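Local coordinates for protein glutathione transferase (Phanerochaete chrysosporium, PDB 4F0C) that binds oxidized glutathione in the pocket of a GST fold and probably transfers glutathione in glutathione-dependent reactions of a wood-degrading fungus, at residues N17-D22 with L217-E222; I171-W176 with H201-A206. All coordinates share one frame; numbering follows the deposited sequence.

Contact 1 (N17-D22 with L217-E222); sequences NGWKVD and LKTKAE. With GDS (oxidized glutathione disulfide), chain B.
Beside the glutathione site of this GST fold, at the start of the first helix of the thioredoxin-like domain, the indole of Trp19 lies against Lys220 of the C-terminal helix 211-227. The lysine brings its aliphatic chain over one face of the ring. Lys220 CB stands 3.5 Å from the centroid of the six-membered ring of Trp19 and only 8° off its normal, a CH-pi contact. Farther along, Lys220 CE comes to 3.5 Å from Trp19 CD1. The chain can run across the indole from the six-membered to the five-membered ring because Lys220 CG is anti to its backbone N (chi1 172°) and the next bonds stay extended; a bend at the last torsion then turns NZ off toward the carbonyl of Val14. At the ring edge, near its plane, Thr219 CG2 sits 4.0 Å from Trp19 CZ3. Trp19 NE1 is occupied as well, donating to His12 O. With an alanine in place of this indole, the methylenes of Lys220 would probably lose the surface they lie on, and His12 O its indole donor. On the ligand side, Asn17 ND2 donates to OE5 of the oxidized glutathione at 2.7 Å, with an N-H...O angle of 146°. Lys20 NZ stays 3.9 Å from glutathione OE1 and is held by a salt bridge to Asp75. The chemistry thus divides: the ligand is met by polar groups, whereas the helix pair is joined by carbon on an aromatic face, with the side-chain nitrogens Trp19 NE1 and Lys220 NZ tied to backbone carbonyls.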
ATOM      1  N   ASN A  17      13.160   0.176   0.417  1.00 11.00           N
ATOM      2  CA  ASN A  17      12.139   1.158   0.756  1.00  8.23           C
ATOM      3  C   ASN A  17      12.587   2.468   1.415  1.00 12.63           C
ATOM      4  O   ASN A  17      12.012   3.524   1.150  1.00 10.85           O
ATOM      5  CB  ASN A  17      11.034   0.488   1.581  1.00 10.26           C
ATOM      6  CG  ASN A  17      10.191  -0.422   0.731  1.00 12.14           C
ATOM      7  OD1 ASN A  17       9.661   0.014  -0.288  1.00 11.77           O
ATOM      8  ND2 ASN A  17      10.140  -1.688   1.078  1.00  8.78           N
ATOM      9  N   GLY A  18      13.585   2.418   2.285  1.00  9.45           N
ATOM     10  CA  GLY A  18      14.007   3.669   2.902  1.00  9.73           C
ATOM     11  C   GLY A  18      14.608   4.655   1.906  1.00 15.12           C
ATOM     12  O   GLY A  18      14.692   5.856   2.185  1.00 11.36           O
ATOM     13  N   TRP A  19      15.049   4.153   0.754  1.00 13.14           N
ATOM     14  CA  TRP A  19      15.748   5.015  -0.228  1.00 10.68           C
ATOM     15  C   TRP A  19      14.807   6.003  -0.912  1.00 10.43           C
ATOM     16  O   TRP A  19      15.255   7.035  -1.397  1.00 10.67           O
ATOM     17  CB  TRP A  19      16.555   4.158  -1.241  1.00  9.60           C
ATOM     18  CG  TRP A  19      17.658   3.467  -0.475  1.00 13.44           C
ATOM     19  CD1 TRP A  19      17.660   2.167  -0.003  1.00 10.97           C
ATOM     20  CD2 TRP A  19      18.863   4.083   0.034  1.00 12.56           C
ATOM     21  NE1 TRP A  19      18.814   1.940   0.725  1.00 15.15           N
ATOM     22  CE2 TRP A  19      19.566   3.091   0.760  1.00 16.64           C
ATOM     23  CE3 TRP A  19      19.432   5.360  -0.091  1.00 12.07           C
ATOM     24  CZ2 TRP A  19      20.796   3.352   1.394  1.00 14.77           C
ATOM     25  CZ3 TRP A  19      20.671   5.610   0.539  1.00 15.76           C
ATOM     26  CH2 TRP A  19      21.322   4.612   1.277  1.00 14.54           C
ATOM     27  N   LYS A  20      13.501   5.706  -0.928  1.00 12.99           N
ATOM     28  CA  LYS A  20      12.525   6.697  -1.387  1.00 10.51           C
ATOM     29  C   LYS A  20      12.646   7.960  -0.558  1.00 10.52           C
ATOM     30  O   LYS A  20      12.593   9.080  -1.089  1.00 10.03           O
ATOM     31  CB  LYS A  20      11.079   6.212  -1.185  1.00  9.82           C
ATOM     32  CG  LYS A  20      10.708   4.899  -1.904  1.00  6.91           C
ATOM     33  CD  LYS A  20       9.284   4.532  -1.427  1.00  5.68           C
ATOM     34  CE  LYS A  20       8.926   3.063  -1.724  1.00 12.46           C
ATOM     35  NZ  LYS A  20       7.591   2.755  -1.072  1.00  8.85           N
ATOM     36  N   VAL A  21      12.743   7.773   0.761  1.00 10.14           N
ATOM     37  CA  VAL A  21      12.791   8.896   1.679  1.00  9.24           C
ATOM     38  C   VAL A  21      14.141   9.607   1.557  1.00 10.28           C
ATOM     39  O   VAL A  21      14.191  10.820   1.541  1.00 10.01           O
ATOM     40  CB  VAL A  21      12.591   8.434   3.127  1.00  7.47           C
ATOM     41  CG1 VAL A  21      12.652   9.616   4.073  1.00  8.97           C
ATOM     42  CG2 VAL A  21      11.203   7.737   3.247  1.00  7.69           C
ATOM     43  N   ASP A  22      15.228   8.837   1.527  1.00  7.63           N
ATOM     44  CA  ASP A  22      16.549   9.425   1.269  1.00 13.87           C
ATOM     45  C   ASP A  22      16.525  10.332   0.015  1.00 16.92           C
ATOM     46  O   ASP A  22      17.024  11.466   0.047  1.00 12.31           O
ATOM     47  CB  ASP A  22      17.576   8.289   1.130  1.00 13.65           C
ATOM     48  CG  ASP A  22      19.003   8.793   0.901  1.00 17.78           C
ATOM     49  OD1 ASP A  22      19.371   9.096  -0.265  1.00 14.58           O
ATOM     50  OD2 ASP A  22      19.746   8.865   1.894  1.00 13.93           O
ATOM     51  N   LEU A 217      21.270   7.026  -5.144  1.00 13.69           N
ATOM     52  CA  LEU A 217      21.596   5.689  -5.660  1.00 16.37           C
ATOM     53  C   LEU A 217      23.072   5.375  -5.429  1.00 16.66           C
ATOM     54  O   LEU A 217      23.438   4.239  -5.121  1.00 16.95           O
ATOM     55  CB  LEU A 217      21.240   5.570  -7.150  1.00 18.03           C
ATOM     56  CG  LEU A 217      19.740   5.638  -7.476  1.00 18.51           C
ATOM     57  CD1 LEU A 217      19.496   5.784  -8.996  1.00 18.28           C
ATOM     58  CD2 LEU A 217      18.988   4.412  -6.900  1.00 16.81           C
ATOM     59  N   LYS A 218      23.906   6.401  -5.537  1.00 20.24           N
ATOM     60  CA  LYS A 218      25.347   6.211  -5.390  1.00 21.87           C
ATOM     61  C   LYS A 218      25.651   5.932  -3.912  1.00 20.93           C
ATOM     62  O   LYS A 218      26.489   5.106  -3.581  1.00 20.25           O
ATOM     63  CB  LYS A 218      26.101   7.439  -5.901  1.00 20.56           C
ATOM     64  CG  LYS A 218      27.629   7.388  -5.703  1.00 31.91           C
ATOM     65  CD  LYS A 218      28.305   8.682  -6.176  1.00 45.23           C
ATOM     66  CE  LYS A 218      29.842   8.581  -6.144  1.00 48.57           C
ATOM     67  NZ  LYS A 218      30.512   9.853  -6.571  1.00 51.46           N
ATOM     68  N   THR A 219      24.938   6.620  -3.026  1.00 21.74           N
ATOM     69  CA  THR A 219      25.111   6.471  -1.586  1.00 16.97           C
ATOM     70  C   THR A 219      24.717   5.057  -1.174  1.00 20.43           C
ATOM     71  O   THR A 219      25.395   4.415  -0.364  1.00 18.44           O
ATOM     72  CB  THR A 219      24.236   7.504  -0.833  1.00 20.96           C
ATOM     73  OG1 THR A 219      24.684   8.828  -1.151  1.00 21.35           O
ATOM     74  CG2 THR A 219      24.311   7.308   0.690  1.00 23.29           C
ATOM     75  N   LYS A 220      23.613   4.565  -1.736  1.00 16.04           N
ATOM     76  CA  LYS A 220      23.182   3.207  -1.450  1.00 15.26           C
ATOM     77  C   LYS A 220      24.231   2.184  -1.871  1.00 19.73           C
ATOM     78  O   LYS A 220      24.524   1.261  -1.105  1.00 19.74           O
ATOM     79  CB  LYS A 220      21.814   2.914  -2.097  1.00 13.61           C
ATOM     80  CG  LYS A 220      21.347   1.458  -2.022  1.00 22.86           C
ATOM     81  CD  LYS A 220      19.936   1.336  -2.618  1.00 19.07           C
ATOM     82  CE  LYS A 220      19.224   0.033  -2.249  1.00 23.53           C
ATOM     83  NZ  LYS A 220      20.072  -1.138  -2.535  1.00 38.80           N
ATOM     84  N   ALA A 221      24.782   2.337  -3.082  1.00 18.92           N
ATOM     85  CA  ALA A 221      25.762   1.383  -3.594  1.00 21.10           C
ATOM     86  C   ALA A 221      26.998   1.355  -2.687  1.00 26.43           C
ATOM     87  O   ALA A 221      27.546   0.292  -2.380  1.00 25.12           O
ATOM     88  CB  ALA A 221      26.153   1.733  -5.057  1.00 21.10           C
ATOM     89  N   GLU A 222      27.430   2.533  -2.251  1.00 26.97           N
ATOM     90  CA  GLU A 222      28.571   2.645  -1.351  1.00 28.23           C
ATOM     91  C   GLU A 222      28.274   2.030   0.011  1.00 23.92           C
ATOM     92  O   GLU A 222      29.120   1.352   0.577  1.00 23.58           O
ATOM     93  CB  GLU A 222      29.023   4.109  -1.208  1.00 33.32           C
ATOM     94  CG  GLU A 222      29.465   4.729  -2.534  1.00 40.63           C
ATOM     95  CD  GLU A 222      29.846   6.206  -2.431  1.00 52.52           C
ATOM     96  OE1 GLU A 222      30.701   6.640  -3.237  1.00 52.18           O
ATOM     97  OE2 GLU A 222      29.289   6.931  -1.566  1.00 52.68           O
TER
HETATM   98  N1  GDS B 301       5.125  -0.969   3.165  1.00  7.86           N
HETATM   99  CA1 GDS B 301       6.430  -0.779   3.905  1.00 11.40           C
HETATM  100  C1  GDS B 301       7.105   0.599   3.528  1.00 10.14           C
HETATM  101  OE1 GDS B 301       6.972   1.048   2.350  1.00 11.70           O
HETATM  102  OE2 GDS B 301       7.687   1.218   4.465  1.00 11.88           O
HETATM  103  CB1 GDS B 301       7.447  -1.936   3.604  1.00  9.63           C
HETATM  104  CG1 GDS B 301       8.773  -1.728   4.373  1.00 13.74           C
HETATM  105  CD1 GDS B 301       9.635  -2.936   4.187  1.00 16.41           C
HETATM  106  O1  GDS B 301       9.344  -3.906   3.507  1.00 14.96           O
HETATM  107  N2  GDS B 301      10.838  -2.870   4.862  1.00 15.70           N
HETATM  108  CA2 GDS B 301      11.808  -3.982   4.821  1.00 14.28           C
HETATM  109  C2  GDS B 301      12.053  -4.508   6.214  1.00 14.39           C
HETATM  110  O2  GDS B 301      12.190  -3.719   7.154  1.00 14.79           O
HETATM  111  CB2 GDS B 301      13.190  -3.492   4.330  1.00 18.74           C
HETATM  112  SG2 GDS B 301      13.121  -3.131   2.561  1.00 20.16           S
HETATM  113  N3  GDS B 301      12.195  -5.844   6.347  1.00 17.08           N
HETATM  114  CA3 GDS B 301      12.475  -6.396   7.643  1.00 23.21           C
HETATM  115  C3  GDS B 301      11.584  -7.600   7.924  1.00 23.71           C
HETATM  116  OE3 GDS B 301      11.873  -8.328   8.898  1.00 29.19           O
HETATM  117  OE4 GDS B 301      10.589  -7.715   7.184  1.00 26.25           O
HETATM  118  N4  GDS B 301       8.745  -5.241   1.051  1.00 16.15           N
HETATM  119  CA4 GDS B 301       7.450  -5.187   0.359  1.00 11.59           C
HETATM  120  C4  GDS B 301       7.108  -3.694   0.079  1.00 12.91           C
HETATM  121  OE5 GDS B 301       8.053  -2.889  -0.124  1.00 12.57           O
HETATM  122  OE6 GDS B 301       5.892  -3.415   0.063  1.00 12.99           O
HETATM  123  C5  GDS B 301       9.616  -6.280   0.835  1.00 19.18           C
HETATM  124  O5  GDS B 301       9.388  -7.213   0.064  1.00 18.09           O
HETATM  125  CA5 GDS B 301      10.947  -6.258   1.576  1.00 17.46           C
HETATM  126  N5  GDS B 301      11.446  -7.644   1.797  1.00 16.28           N
HETATM  127  CB5 GDS B 301      11.937  -5.456   0.725  1.00 18.22           C
HETATM  128  SG5 GDS B 301      13.447  -5.064   1.689  1.00 20.81           S
HETATM  129  CA6 GDS B 301      10.362 -10.190   4.867  1.00 24.53           C
HETATM  130  C6  GDS B 301       9.710 -11.330   3.986  1.00 26.85           C
HETATM  131  OE7 GDS B 301       9.415 -12.412   4.538  1.00 28.20           O
HETATM  132  OE8 GDS B 301       9.516 -11.066   2.780  1.00 26.92           O
HETATM  133  N6  GDS B 301      10.082 -10.425   6.283  1.00 24.14           N
HETATM  134  CB6 GDS B 301      11.887 -10.176   4.547  1.00 20.34           C
HETATM  135  CG6 GDS B 301      12.206  -9.541   3.184  1.00 18.60           C
HETATM  136  CD6 GDS B 301      11.685  -8.111   3.111  1.00 22.20           C
HETATM  137  O6  GDS B 301      11.497  -7.364   4.079  1.00 21.34           O

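Contact 2 (I171-W176 with H201-A206); sequences ISFVIW and HRWHTA. With GDS (oxidized glutathione disulfide), chain B.
Phe173 and Trp203 make an aromatic pair, the edge of the indole directed at the face of the phenyl ring in an offset edge-to-face arrangement. The centroids of the phenyl ring and of the six-membered ring of the indole are 5.9 Å apart and the planes are inclined at 61°. Trp203 CH2 does the touching: it lies 3.6 Å from Phe173 CB and 3.9 Å from Phe173 CG, so the indole meets the root of the phenylalanine side chain rather than the middle of its ring. The first torsion of the tryptophan sets this up. Trp203 has CG anti to the backbone N (chi1 167°), which carries the far corner of the indole across to Phe173. The indole is also fixed by its nitrogen, as Trp203 NE1 bonds to Asp170 OD1 just ahead of the 171-176 segment. The next residue, His204, reaches over with its imidazole edge. Its CE1 is 3.5 Å from the carbonyl oxygen of Val174, which lies in the plane of the ring, and 4.1 Å from Val174 CG1. No hydrogen bond crosses between the segments; the contact is buried and made by rings, the CB of Phe173, a valine methyl and one carbonyl. It joins helix 198-209 to the junction of helices 168-172 and 174-184 in the all-helical C-terminal domain. Leu151 of helix 134-155 and Leu161 touch both Phe173 and Trp203, and Met23 of helix 18-28 packs on Val174.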
ATOM      1  N   ILE A 171       8.544   9.845  -7.624  1.00  9.36           N
ATOM      2  CA  ILE A 171       9.769   9.480  -6.918  1.00 13.17           C
ATOM      3  C   ILE A 171       9.590   8.148  -6.192  1.00 10.18           C
ATOM      4  O   ILE A 171      10.521   7.337  -6.123  1.00 11.13           O
ATOM      5  CB  ILE A 171      10.201  10.583  -5.922  1.00 14.00           C
ATOM      6  CG1 ILE A 171      10.558  11.873  -6.690  1.00 13.62           C
ATOM      7  CG2 ILE A 171      11.399  10.123  -5.053  1.00 16.27           C
ATOM      8  CD1 ILE A 171      10.784  13.076  -5.741  1.00 13.48           C
ATOM      9  N   SER A 172       8.379   7.914  -5.688  1.00  8.11           N
ATOM     10  CA  SER A 172       8.104   6.729  -4.875  1.00 10.35           C
ATOM     11  C   SER A 172       8.344   5.420  -5.629  1.00 10.47           C
ATOM     12  O   SER A 172       8.618   4.401  -5.005  1.00  8.38           O
ATOM     13  CB  SER A 172       6.651   6.769  -4.328  1.00 11.42           C
ATOM     14  OG  SER A 172       5.742   6.454  -5.381  1.00 11.20           O
ATOM     15  N   PHE A 173       8.271   5.453  -6.965  1.00  8.19           N
ATOM     16  CA  PHE A 173       8.438   4.247  -7.786  1.00  7.98           C
ATOM     17  C   PHE A 173       9.883   3.936  -8.149  1.00 10.67           C
ATOM     18  O   PHE A 173      10.177   2.832  -8.637  1.00 10.06           O
ATOM     19  CB  PHE A 173       7.677   4.372  -9.132  1.00  7.04           C
ATOM     20  CG  PHE A 173       6.190   4.193  -9.023  1.00  7.92           C
ATOM     21  CD1 PHE A 173       5.611   2.961  -9.272  1.00  8.48           C
ATOM     22  CD2 PHE A 173       5.360   5.268  -8.720  1.00  9.02           C
ATOM     23  CE1 PHE A 173       4.228   2.798  -9.183  1.00  8.54           C
ATOM     24  CE2 PHE A 173       3.988   5.113  -8.629  1.00  7.94           C
ATOM     25  CZ  PHE A 173       3.410   3.870  -8.882  1.00  8.91           C
ATOM     26  N   VAL A 174      10.774   4.908  -7.963  1.00 10.65           N
ATOM     27  CA  VAL A 174      12.101   4.821  -8.564  1.00 12.16           C
ATOM     28  C   VAL A 174      12.901   3.631  -8.042  1.00 17.89           C
ATOM     29  O   VAL A 174      13.434   2.853  -8.837  1.00 12.30           O
ATOM     30  CB  VAL A 174      12.902   6.134  -8.365  1.00 10.33           C
ATOM     31  CG1 VAL A 174      14.355   5.934  -8.824  1.00 14.11           C
ATOM     32  CG2 VAL A 174      12.237   7.259  -9.173  1.00 11.20           C
ATOM     33  N   ILE A 175      12.993   3.481  -6.715  1.00 13.77           N
ATOM     34  CA  ILE A 175      13.947   2.491  -6.176  1.00 12.03           C
ATOM     35  C   ILE A 175      13.575   1.043  -6.558  1.00 12.42           C
ATOM     36  O   ILE A 175      14.449   0.280  -6.999  1.00 11.64           O
ATOM     37  CB  ILE A 175      14.242   2.656  -4.659  1.00 11.32           C
ATOM     38  CG1 ILE A 175      15.456   1.801  -4.244  1.00 13.14           C
ATOM     39  CG2 ILE A 175      12.993   2.345  -3.796  1.00  8.54           C
ATOM     40  CD1 ILE A 175      16.813   2.306  -4.782  1.00 12.79           C
ATOM     41  N   TRP A 176      12.290   0.688  -6.461  1.00 12.23           N
ATOM     42  CA  TRP A 176      11.884  -0.659  -6.871  1.00 12.35           C
ATOM     43  C   TRP A 176      11.997  -0.871  -8.381  1.00 14.69           C
ATOM     44  O   TRP A 176      12.283  -1.989  -8.833  1.00 14.18           O
ATOM     45  CB  TRP A 176      10.470  -0.992  -6.401  1.00  8.53           C
ATOM     46  CG  TRP A 176      10.398  -1.463  -4.964  1.00 13.07           C
ATOM     47  CD1 TRP A 176       9.883  -0.771  -3.892  1.00  9.08           C
ATOM     48  CD2 TRP A 176      10.849  -2.729  -4.446  1.00 12.92           C
ATOM     49  NE1 TRP A 176       9.994  -1.531  -2.756  1.00 11.76           N
ATOM     50  CE2 TRP A 176      10.566  -2.738  -3.067  1.00 13.35           C
ATOM     51  CE3 TRP A 176      11.439  -3.867  -5.027  1.00 13.43           C
ATOM     52  CZ2 TRP A 176      10.873  -3.826  -2.245  1.00 12.53           C
ATOM     53  CZ3 TRP A 176      11.746  -4.953  -4.213  1.00 13.32           C
ATOM     54  CH2 TRP A 176      11.460  -4.927  -2.840  1.00 11.75           C
ATOM     55  N   HIS A 201      10.742   3.689 -19.550  1.00 12.41           N
ATOM     56  CA  HIS A 201      12.189   3.915 -19.600  1.00 13.07           C
ATOM     57  C   HIS A 201      12.519   5.411 -19.632  1.00 16.01           C
ATOM     58  O   HIS A 201      13.461   5.854 -18.966  1.00 14.90           O
ATOM     59  CB  HIS A 201      12.807   3.209 -20.808  1.00 15.16           C
ATOM     60  CG  HIS A 201      14.261   3.530 -21.029  1.00 18.26           C
ATOM     61  ND1 HIS A 201      14.688   4.464 -21.951  1.00 19.91           N
ATOM     62  CD2 HIS A 201      15.384   3.018 -20.467  1.00 21.97           C
ATOM     63  CE1 HIS A 201      16.010   4.528 -21.933  1.00 19.17           C
ATOM     64  NE2 HIS A 201      16.458   3.654 -21.050  1.00 20.17           N
ATOM     65  N   ARG A 202      11.772   6.173 -20.437  1.00 15.03           N
ATOM     66  CA  ARG A 202      11.990   7.630 -20.543  1.00 14.72           C
ATOM     67  C   ARG A 202      11.857   8.295 -19.178  1.00 14.13           C
ATOM     68  O   ARG A 202      12.709   9.084 -18.750  1.00 14.50           O
ATOM     69  CB  ARG A 202      10.945   8.240 -21.479  1.00 13.76           C
ATOM     70  CG  ARG A 202      11.025   9.753 -21.647  1.00 17.50           C
ATOM     71  CD  ARG A 202       9.663  10.334 -22.072  1.00 16.18           C
ATOM     72  NE  ARG A 202       8.719  10.417 -20.962  1.00 14.10           N
ATOM     73  CZ  ARG A 202       7.489   9.894 -20.975  1.00 17.08           C
ATOM     74  NH1 ARG A 202       7.042   9.239 -22.061  1.00 18.36           N
ATOM     75  NH2 ARG A 202       6.696  10.051 -19.917  1.00 15.00           N
ATOM     76  N   TRP A 203      10.763   7.966 -18.496  1.00 12.92           N
ATOM     77  CA  TRP A 203      10.436   8.562 -17.201  1.00 13.10           C
ATOM     78  C   TRP A 203      11.420   8.129 -16.128  1.00 16.43           C
ATOM     79  O   TRP A 203      11.935   8.960 -15.359  1.00 14.35           O
ATOM     80  CB  TRP A 203       9.019   8.118 -16.869  1.00 10.72           C
ATOM     81  CG  TRP A 203       8.415   8.277 -15.477  1.00 10.08           C
ATOM     82  CD1 TRP A 203       7.891   9.407 -14.930  1.00 10.86           C
ATOM     83  CD2 TRP A 203       8.106   7.209 -14.573  1.00 11.84           C
ATOM     84  NE1 TRP A 203       7.299   9.121 -13.710  1.00 12.07           N
ATOM     85  CE2 TRP A 203       7.404   7.769 -13.482  1.00 12.10           C
ATOM     86  CE3 TRP A 203       8.356   5.822 -14.583  1.00 11.91           C
ATOM     87  CZ2 TRP A 203       6.964   6.998 -12.400  1.00 11.94           C
ATOM     88  CZ3 TRP A 203       7.914   5.056 -13.510  1.00 11.19           C
ATOM     89  CH2 TRP A 203       7.226   5.648 -12.434  1.00 11.99           C
ATOM     90  N   HIS A 204      11.688   6.830 -16.068  1.00 12.68           N
ATOM     91  CA  HIS A 204      12.662   6.312 -15.092  1.00 12.53           C
ATOM     92  C   HIS A 204      14.025   6.948 -15.326  1.00 15.35           C
ATOM     93  O   HIS A 204      14.709   7.346 -14.389  1.00 13.17           O
ATOM     94  CB  HIS A 204      12.770   4.789 -15.193  1.00 16.55           C
ATOM     95  CG  HIS A 204      13.673   4.180 -14.164  1.00 15.48           C
ATOM     96  ND1 HIS A 204      13.305   4.048 -12.841  1.00 14.90           N
ATOM     97  CD2 HIS A 204      14.922   3.667 -14.263  1.00 13.35           C
ATOM     98  CE1 HIS A 204      14.299   3.490 -12.166  1.00 14.20           C
ATOM     99  NE2 HIS A 204      15.289   3.242 -13.006  1.00 14.37           N
ATOM    100  N   THR A 205      14.435   7.071 -16.585  1.00 15.02           N
ATOM    101  CA  THR A 205      15.755   7.628 -16.861  1.00 16.63           C
ATOM    102  C   THR A 205      15.820   9.086 -16.452  1.00 17.28           C
ATOM    103  O   THR A 205      16.840   9.553 -15.933  1.00 16.98           O
ATOM    104  CB  THR A 205      16.141   7.457 -18.365  1.00 20.22           C
ATOM    105  OG1 THR A 205      16.174   6.060 -18.655  1.00 19.75           O
ATOM    106  CG2 THR A 205      17.517   8.101 -18.690  1.00 23.84           C
ATOM    107  N   ALA A 206      14.737   9.815 -16.692  1.00 16.50           N
ATOM    108  CA  ALA A 206      14.713  11.213 -16.317  1.00 19.38           C
ATOM    109  C   ALA A 206      14.856  11.323 -14.781  1.00 20.12           C
ATOM    110  O   ALA A 206      15.586  12.181 -14.283  1.00 18.00           O
ATOM    111  CB  ALA A 206      13.441  11.897 -16.814  1.00 18.88           C
TER
HETATM  112  N1  GDS B 301       5.125  -0.969   3.165  1.00  7.86           N
HETATM  113  CA1 GDS B 301       6.430  -0.779   3.905  1.00 11.40           C
HETATM  114  C1  GDS B 301       7.105   0.599   3.528  1.00 10.14           C
HETATM  115  OE1 GDS B 301       6.972   1.048   2.350  1.00 11.70           O
HETATM  116  OE2 GDS B 301       7.687   1.218   4.465  1.00 11.88           O
HETATM  117  CB1 GDS B 301       7.447  -1.936   3.604  1.00  9.63           C
HETATM  118  CG1 GDS B 301       8.773  -1.728   4.373  1.00 13.74           C
HETATM  119  CD1 GDS B 301       9.635  -2.936   4.187  1.00 16.41           C
HETATM  120  O1  GDS B 301       9.344  -3.906   3.507  1.00 14.96           O
HETATM  121  N2  GDS B 301      10.838  -2.870   4.862  1.00 15.70           N
HETATM  122  CA2 GDS B 301      11.808  -3.982   4.821  1.00 14.28           C
HETATM  123  C2  GDS B 301      12.053  -4.508   6.214  1.00 14.39           C
HETATM  124  O2  GDS B 301      12.190  -3.719   7.154  1.00 14.79           O
HETATM  125  CB2 GDS B 301      13.190  -3.492   4.330  1.00 18.74           C
HETATM  126  SG2 GDS B 301      13.121  -3.131   2.561  1.00 20.16           S
HETATM  127  N3  GDS B 301      12.195  -5.844   6.347  1.00 17.08           N
HETATM  128  CA3 GDS B 301      12.475  -6.396   7.643  1.00 23.21           C
HETATM  129  C3  GDS B 301      11.584  -7.600   7.924  1.00 23.71           C
HETATM  130  OE3 GDS B 301      11.873  -8.328   8.898  1.00 29.19           O
HETATM  131  OE4 GDS B 301      10.589  -7.715   7.184  1.00 26.25           O
HETATM  132  N4  GDS B 301       8.745  -5.241   1.051  1.00 16.15           N
HETATM  133  CA4 GDS B 301       7.450  -5.187   0.359  1.00 11.59           C
HETATM  134  C4  GDS B 301       7.108  -3.694   0.079  1.00 12.91           C
HETATM  135  OE5 GDS B 301       8.053  -2.889  -0.124  1.00 12.57           O
HETATM  136  OE6 GDS B 301       5.892  -3.415   0.063  1.00 12.99           O
HETATM  137  C5  GDS B 301       9.616  -6.280   0.835  1.00 19.18           C
HETATM  138  O5  GDS B 301       9.388  -7.213   0.064  1.00 18.09           O
HETATM  139  CA5 GDS B 301      10.947  -6.258   1.576  1.00 17.46           C
HETATM  140  N5  GDS B 301      11.446  -7.644   1.797  1.00 16.28           N
HETATM  141  CB5 GDS B 301      11.937  -5.456   0.725  1.00 18.22           C
HETATM  142  SG5 GDS B 301      13.447  -5.064   1.689  1.00 20.81           S
HETATM  143  CA6 GDS B 301      10.362 -10.190   4.867  1.00 24.53           C
HETATM  144  C6  GDS B 301       9.710 -11.330   3.986  1.00 26.85           C
HETATM  145  OE7 GDS B 301       9.415 -12.412   4.538  1.00 28.20           O
HETATM  146  OE8 GDS B 301       9.516 -11.066   2.780  1.00 26.92           O
HETATM  147  N6  GDS B 301      10.082 -10.425   6.283  1.00 24.14           N
HETATM  148  CB6 GDS B 301      11.887 -10.176   4.547  1.00 20.34           C
HETATM  149  CG6 GDS B 301      12.206  -9.541   3.184  1.00 18.60           C
HETATM  150  CD6 GDS B 301      11.685  -8.111   3.111  1.00 22.20           C
HETATM  151  O6  GDS B 301      11.497  -7.364   4.079  1.00 21.34           O

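Contact 2 is nested within the chain loop that contact 1 closes, and their centres are 13 Å apart. The two meet chiefly where helix 174-184 packs against the start of helix 18-28, with Leu217 of helix 211-227 joining in. At the ligand, Asn17 OD1 lies 2.9 Å from Trp176 NE1, a probable hydrogen bond that would orient the amide whose other end holds the glutathione; Trp176 NE1 itself comes within 3.5 Å of OE5 of the glutathione disulfide. Away from the ligand, Leu217 CD2 packs on Ile175 CD1 at 3.7 Å. Contact 1 therefore joins the thioredoxin-like and helical domains beside the glutathione site, while contact 2 ties helix 174-184, which brings Trp176 to the pocket, to helix 198-209.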